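PDB 1S3J: YusO protein from Bacillus subtilis, which represses the multidrug resistance operon mdtRP by binding directly to its promoter region, acting as a homodimer of the MarR family. Local coordinates for residues A[31-36]-A[102-107]; A[23-28]-A[113-118]. All coordinates share one frame; numbering follows the deposited sequence.

Interaction 1 (A[31-36]-A[102-107]); sequences EKQGVT and DIKFEE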
loop_
_atom_site.group_PDB
_atom_site.type_symbol
_atom_site.label_atom_id
_atom_site.label_comp_id
_atom_site.label_asym_id
_atom_site.label_seq_id
_atom_site.Cartn_x
_atom_site.Cartn_y
_atom_site.Cartn_z
ATOM N N GLU A 31 8.934 -11.344 5.291
ATOM C CA GLU A 31 9.996 -12.025 4.555
ATOM C C GLU A 31 10.702 -13.037 5.454
ATOM O O GLU A 31 11.041 -14.118 4.999
ATOM C CB GLU A 31 11.016 -11.014 3.981
ATOM C CG GLU A 31 10.613 -10.390 2.642
ATOM C CD GLU A 31 11.575 -9.293 2.185
ATOM O OE1 GLU A 31 12.802 -9.547 2.132
ATOM O OE2 GLU A 31 11.105 -8.171 1.869
ATOM N N LYS A 32 10.901 -12.675 6.720
ATOM C CA LYS A 32 11.512 -13.554 7.727
ATOM C C LYS A 32 10.612 -14.742 8.074
ATOM O O LYS A 32 11.107 -15.829 8.345
ATOM C CB LYS A 32 11.856 -12.750 9.003
ATOM C CG LYS A 32 12.417 -13.560 10.210
ATOM C CD LYS A 32 13.805 -14.194 9.937
ATOM C CE LYS A 32 13.724 -15.706 9.573
ATOM N NZ LYS A 32 15.027 -16.423 9.721
ATOM N N GLN A 33 9.296 -14.540 8.090
ATOM C CA GLN A 33 8.366 -15.654 8.277
ATOM C C GLN A 33 8.121 -16.430 6.953
ATOM O O GLN A 33 7.410 -17.413 6.932
ATOM C CB GLN A 33 7.052 -15.161 8.903
ATOM C CG GLN A 33 7.154 -14.722 10.375
ATOM C CD GLN A 33 7.508 -15.873 11.327
ATOM O OE1 GLN A 33 6.831 -16.920 11.346
ATOM N NE2 GLN A 33 8.575 -15.681 12.119
ATOM N N GLY A 34 8.728 -15.981 5.863
ATOM C CA GLY A 34 8.725 -16.702 4.607
ATOM C C GLY A 34 7.520 -16.514 3.697
ATOM O O GLY A 34 7.466 -17.140 2.632
ATOM N N VAL A 35 6.576 -15.659 4.086
ATOM C CA VAL A 35 5.333 -15.470 3.336
ATOM C C VAL A 35 5.288 -14.088 2.666
ATOM O O VAL A 35 5.862 -13.117 3.166
ATOM C CB VAL A 35 4.053 -15.725 4.234
ATOM C CG1 VAL A 35 4.368 -16.676 5.379
ATOM C CG2 VAL A 35 3.466 -14.444 4.787
ATOM N N THR A 36 4.623 -14.026 1.521
ATOM C CA THR A 36 4.421 -12.778 0.798
ATOM C C THR A 36 3.047 -12.209 1.152
ATOM O O THR A 36 2.234 -12.899 1.766
ATOM C CB THR A 36 4.483 -13.022 -0.718
ATOM O OG1 THR A 36 3.445 -13.949 -1.102
ATOM C CG2 THR A 36 5.849 -13.665 -1.122
ATOM N N ASP A 102 -2.150 -22.414 10.205
ATOM C CA ASP A 102 -2.840 -21.635 11.232
ATOM C C ASP A 102 -1.812 -20.970 12.144
ATOM O O ASP A 102 -1.889 -19.779 12.424
ATOM C CB ASP A 102 -3.755 -22.550 12.057
ATOM C CG ASP A 102 -4.634 -21.790 13.010
ATOM O OD1 ASP A 102 -5.622 -21.170 12.551
ATOM O OD2 ASP A 102 -4.414 -21.760 14.238
ATOM N N ILE A 103 -0.831 -21.745 12.573
ATOM C CA ILE A 103 0.234 -21.244 13.428
ATOM C C ILE A 103 1.058 -20.170 12.704
ATOM O O ILE A 103 1.460 -19.193 13.306
ATOM C CB ILE A 103 1.132 -22.412 13.882
ATOM C CG1 ILE A 103 0.362 -23.338 14.831
ATOM C CG2 ILE A 103 2.399 -21.906 14.557
ATOM C CD1 ILE A 103 0.948 -24.747 14.911
ATOM N N LYS A 104 1.290 -20.355 11.409
ATOM C CA LYS A 104 2.103 -19.419 10.642
ATOM C C LYS A 104 1.343 -18.118 10.405
ATOM O O LYS A 104 1.942 -17.038 10.478
ATOM C CB LYS A 104 2.548 -20.020 9.304
ATOM C CG LYS A 104 3.768 -19.343 8.684
ATOM C CD LYS A 104 4.949 -19.350 9.640
ATOM C CE LYS A 104 6.223 -19.025 8.954
ATOM N NZ LYS A 104 7.384 -19.403 9.789
ATOM N N PHE A 105 0.035 -18.222 10.158
ATOM C CA PHE A 105 -0.802 -17.037 9.978
ATOM C C PHE A 105 -0.860 -16.218 11.267
ATOM O O PHE A 105 -0.985 -14.984 11.217
ATOM C CB PHE A 105 -2.220 -17.399 9.541
ATOM C CG PHE A 105 -3.154 -16.226 9.501
ATOM C CD1 PHE A 105 -3.026 -15.255 8.509
ATOM C CD2 PHE A 105 -4.119 -16.058 10.473
ATOM C CE1 PHE A 105 -3.876 -14.157 8.478
ATOM C CE2 PHE A 105 -4.976 -14.956 10.451
ATOM C CZ PHE A 105 -4.861 -14.015 9.454
ATOM N N GLU A 106 -0.750 -16.906 12.408
ATOM C CA GLU A 106 -0.872 -16.266 13.720
ATOM C C GLU A 106 0.419 -15.557 14.102
ATOM O O GLU A 106 0.387 -14.477 14.678
ATOM C CB GLU A 106 -1.261 -17.292 14.787
ATOM C CG GLU A 106 -2.291 -16.807 15.790
ATOM C CD GLU A 106 -3.616 -16.422 15.159
ATOM O OE1 GLU A 106 -4.243 -17.286 14.505
ATOM O OE2 GLU A 106 -4.038 -15.248 15.332
ATOM N N GLU A 107 1.544 -16.185 13.760
ATOM C CA GLU A 107 2.875 -15.622 13.977
ATOM C C GLU A 107 3.087 -14.361 13.132
ATOM O O GLU A 107 3.629 -13.378 13.602
ATOM C CB GLU A 107 3.940 -16.664 13.636
ATOM C CG GLU A 107 3.981 -17.841 14.595
ATOM C CD GLU A 107 5.071 -18.861 14.256
ATOM O OE1 GLU A 107 5.608 -18.858 13.118
ATOM O OE2 GLU A 107 5.389 -19.686 15.148
#

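Interaction 2 (A[23-28]-A[113-118]); sequences QPEMLE and KAIMAR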
loop_
_atom_site.group_PDB
_atom_site.type_symbol
_atom_site.label_atom_id
_atom_site.label_comp_id
_atom_site.label_asym_id
_atom_site.label_seq_id
_atom_site.Cartn_x
_atom_site.Cartn_y
_atom_site.Cartn_z
ATOM N N GLN A 23 5.435 0.364 6.388
ATOM C CA GLN A 23 5.470 -0.608 5.294
ATOM C C GLN A 23 6.748 -1.444 5.262
ATOM O O GLN A 23 6.648 -2.668 5.286
ATOM C CB GLN A 23 5.218 0.045 3.934
ATOM C CG GLN A 23 4.940 -0.949 2.830
ATOM C CD GLN A 23 5.977 -0.921 1.715
ATOM O OE1 GLN A 23 7.191 -0.774 1.966
ATOM N NE2 GLN A 23 5.504 -1.069 0.474
ATOM N N PRO A 24 7.931 -0.828 5.224
ATOM C CA PRO A 24 9.178 -1.609 5.267
ATOM C C PRO A 24 9.236 -2.559 6.471
ATOM O O PRO A 24 9.702 -3.689 6.322
ATOM C CB PRO A 24 10.270 -0.537 5.376
ATOM C CG PRO A 24 9.656 0.670 4.767
ATOM C CD PRO A 24 8.200 0.620 5.147
ATOM N N GLU A 25 8.753 -2.115 7.630
ATOM C CA GLU A 25 8.782 -2.952 8.825
ATOM C C GLU A 25 7.871 -4.169 8.675
ATOM O O GLU A 25 8.233 -5.267 9.089
ATOM C CB GLU A 25 8.393 -2.151 10.068
ATOM C CG GLU A 25 9.432 -2.171 11.169
ATOM C CD GLU A 25 9.031 -1.315 12.357
ATOM O OE1 GLU A 25 8.598 -0.157 12.154
ATOM O OE2 GLU A 25 9.157 -1.805 13.499
HETATM N N MSE A 26 6.698 -3.964 8.078
HETATM C CA MSE A 26 5.771 -5.053 7.805
HETATM C C MSE A 26 6.415 -6.022 6.817
HETATM O O MSE A 26 6.500 -7.207 7.091
HETATM C CB MSE A 26 4.436 -4.557 7.228
HETATM C CG MSE A 26 3.730 -3.458 8.017
HETATM SE SE MSE A 26 2.377 -4.118 9.229
HETATM C CE MSE A 26 3.516 -4.663 10.545
ATOM N N LEU A 27 6.873 -5.508 5.679
ATOM C CA LEU A 27 7.517 -6.337 4.645
ATOM C C LEU A 27 8.701 -7.144 5.162
ATOM O O LEU A 27 8.877 -8.281 4.766
ATOM C CB LEU A 27 7.992 -5.492 3.462
ATOM C CG LEU A 27 6.918 -4.863 2.567
ATOM C CD1 LEU A 27 7.570 -4.143 1.384
ATOM C CD2 LEU A 27 5.904 -5.887 2.078
ATOM N N GLU A 28 9.509 -6.562 6.040
ATOM C CA GLU A 28 10.704 -7.245 6.538
ATOM C C GLU A 28 10.299 -8.390 7.479
ATOM O O GLU A 28 10.911 -9.455 7.462
ATOM C CB GLU A 28 11.651 -6.235 7.220
ATOM C CG GLU A 28 12.887 -6.810 7.908
ATOM C CD GLU A 28 13.436 -5.886 8.993
ATOM O OE1 GLU A 28 13.839 -6.396 10.072
ATOM O OE2 GLU A 28 13.456 -4.644 8.782
ATOM N N LYS A 113 0.837 -6.930 14.514
ATOM C CA LYS A 113 0.118 -6.267 15.589
ATOM C C LYS A 113 1.130 -5.537 16.472
ATOM O O LYS A 113 0.943 -4.376 16.791
ATOM C CB LYS A 113 -0.699 -7.289 16.400
ATOM C CG LYS A 113 -1.229 -6.793 17.744
ATOM C CD LYS A 113 -1.950 -7.904 18.532
ATOM C CE LYS A 113 -2.820 -7.320 19.646
ATOM N NZ LYS A 113 -2.287 -6.013 20.156
ATOM N N ALA A 114 2.216 -6.223 16.819
ATOM C CA ALA A 114 3.246 -5.680 17.672
ATOM C C ALA A 114 3.890 -4.444 17.063
ATOM O O ALA A 114 4.205 -3.506 17.785
ATOM C CB ALA A 114 4.296 -6.744 17.972
ATOM N N ILE A 115 4.085 -4.436 15.747
ATOM C CA ILE A 115 4.583 -3.235 15.057
ATOM C C ILE A 115 3.602 -2.054 15.159
ATOM O O ILE A 115 3.984 -0.941 15.512
ATOM C CB ILE A 115 4.885 -3.540 13.575
ATOM C CG1 ILE A 115 6.221 -4.272 13.459
ATOM C CG2 ILE A 115 4.921 -2.255 12.738
ATOM C CD1 ILE A 115 6.464 -4.960 12.120
HETATM N N MSE A 116 2.340 -2.305 14.855
HETATM C CA MSE A 116 1.310 -1.262 14.887
HETATM C C MSE A 116 1.164 -0.688 16.282
HETATM O O MSE A 116 1.059 0.515 16.450
HETATM C CB MSE A 116 -0.047 -1.818 14.423
HETATM C CG MSE A 116 -1.134 -0.750 14.260
HETATM SE SE MSE A 116 -0.649 0.668 12.996
HETATM C CE MSE A 116 0.285 -0.351 11.695
ATOM N N ALA A 117 1.184 -1.571 17.279
ATOM C CA ALA A 117 0.934 -1.202 18.665
ATOM C C ALA A 117 2.061 -0.361 19.255
ATOM O O ALA A 117 1.853 0.287 20.266
ATOM C CB ALA A 117 0.696 -2.455 19.533
ATOM N N ARG A 118 3.242 -0.371 18.643
ATOM C CA ARG A 118 4.309 0.537 19.067
ATOM C C ARG A 118 3.941 1.967 18.714
ATOM O O ARG A 118 4.251 2.895 19.452
ATOM C CB ARG A 118 5.654 0.184 18.425
ATOM C CG ARG A 118 6.358 -0.996 19.088
ATOM C CD ARG A 118 7.870 -1.106 18.811
ATOM N NE ARG A 118 8.359 -0.201 17.767
ATOM C CZ ARG A 118 8.354 -0.465 16.453
ATOM N NH1 ARG A 118 7.863 -1.608 15.980
ATOM N NH2 ARG A 118 8.838 0.435 15.598
#

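Interaction 1 (A[31-36]-A[102-107])
Lys104 and Glu107, one turn apart on helix 99-120, both meet Gln33, in the turn region that follows Lys32. Lys104 has CG anti to the backbone N (chi1 -159°), and the bend at chi2 brings the end of the chain across to the Gln33 amide. There Lys104 NZ donates to Gln33 OE1 at 3.0 Å. The ammonium stands well above the amide plane, 54° out of it, so it does not use a lone pair of OE1, and the bond is probably weaker for it. Lower on the same chain, Lys104 CG is 4.3 Å from Val35 CG1, an apolar touch beneath the polar end.

Glu107 follows, reaching from its helix with an extended chain that crosses the Gln33 side chain at about a right angle, the carboxylate and amide planes 86° apart. Glu107 OE1 and Gln33 OE1 are 2.9 Å apart; both are acceptors, so the approach is not a hydrogen bond. The Lys104 ammonium lies near both oxygens and probably eases their repulsion, although its salt bridge to Glu107 OE1 is long at 3.8 Å.

This polar cluster ties the turn after helix 4-32 to the early part of helix 99-120 in the MarR fold. Gly34, with positive phi, closes helix 4-32 in a Schellman motif, and Thr36 caps the next helix through Gln39 N. Helix 37-49 covers the other side of 102-107: Phe105 points away from 31-36 and packs on Leu40, Leu43 and Ala44, while Lys47 forms salt bridges with Asp102 and Glu106.

Interaction 2 (A[23-28]-A[113-118])
Segments 23-28 of helix 4-32 and 113-118 of helix 99-120 run nearly antiparallel, at 159° between their directions, with axes 10.4 Å apart and Glu25 and Ile115 the nearest pair of alpha carbons. Ile115 points into the gap, its CG1 beside the backbone N (chi1 -78°), which carries CD1 over to the facing helix. There Ile115 CD1 lies 3.5 Å from Glu25 O and against the selenomethionine Met26, whose chain, bent at chi2 and chi3, curls its methyl back toward Ile115. Met26 CE is 3.4 Å from Ile115 CD1, tighter than usual for two carbons, and it also touches CB and CG2 of the isoleucine.

Beside this apolar patch, Glu25 and Arg118 come from opposite directions into a salt bridge. A single oxygen, Glu25 OE2, takes both terminal nitrogens at the guanidinium edge: Arg118 NH1 at 2.8 Å, on the syn side, and NH2 more weakly at 3.1 Å. The carboxylate and guanidinium planes are 46° apart. Glu25 OE1 accepts a hydrogen bond from Tyr119 OH, which gives the second oxygen a partner of its own.

Helix 99-120 also faces the second subunit here: Lys113, Met116 and Ala117 pack on Ser9, Gln12 and Met8 of that subunit's helix 4-32, consistent with the helical dimerisation region of MarR proteins.

In the fold
Interactions 1 and 2 join the same two helices, 4-32 and 99-120, at points whose centres lie about 13 Å apart. Along the chain the order is 23-28, 31-36, 102-107, 113-118; the nearly antiparallel run of the two helices pairs the inner segments with each other and the outer ones likewise. Between 31-36 and 102-107 the chain forms helices 37-49, 54-61 and 65-77 and the three-stranded antiparallel sheet, including the predicted helix-turn-helix at 54-77. Interaction 1 therefore lies at the end of the helix pair beside the winged helix-turn-helix domain of this MarR-family repressor, and interaction 2 lies farther along it, where 113-118 meets the second subunit of the dimer.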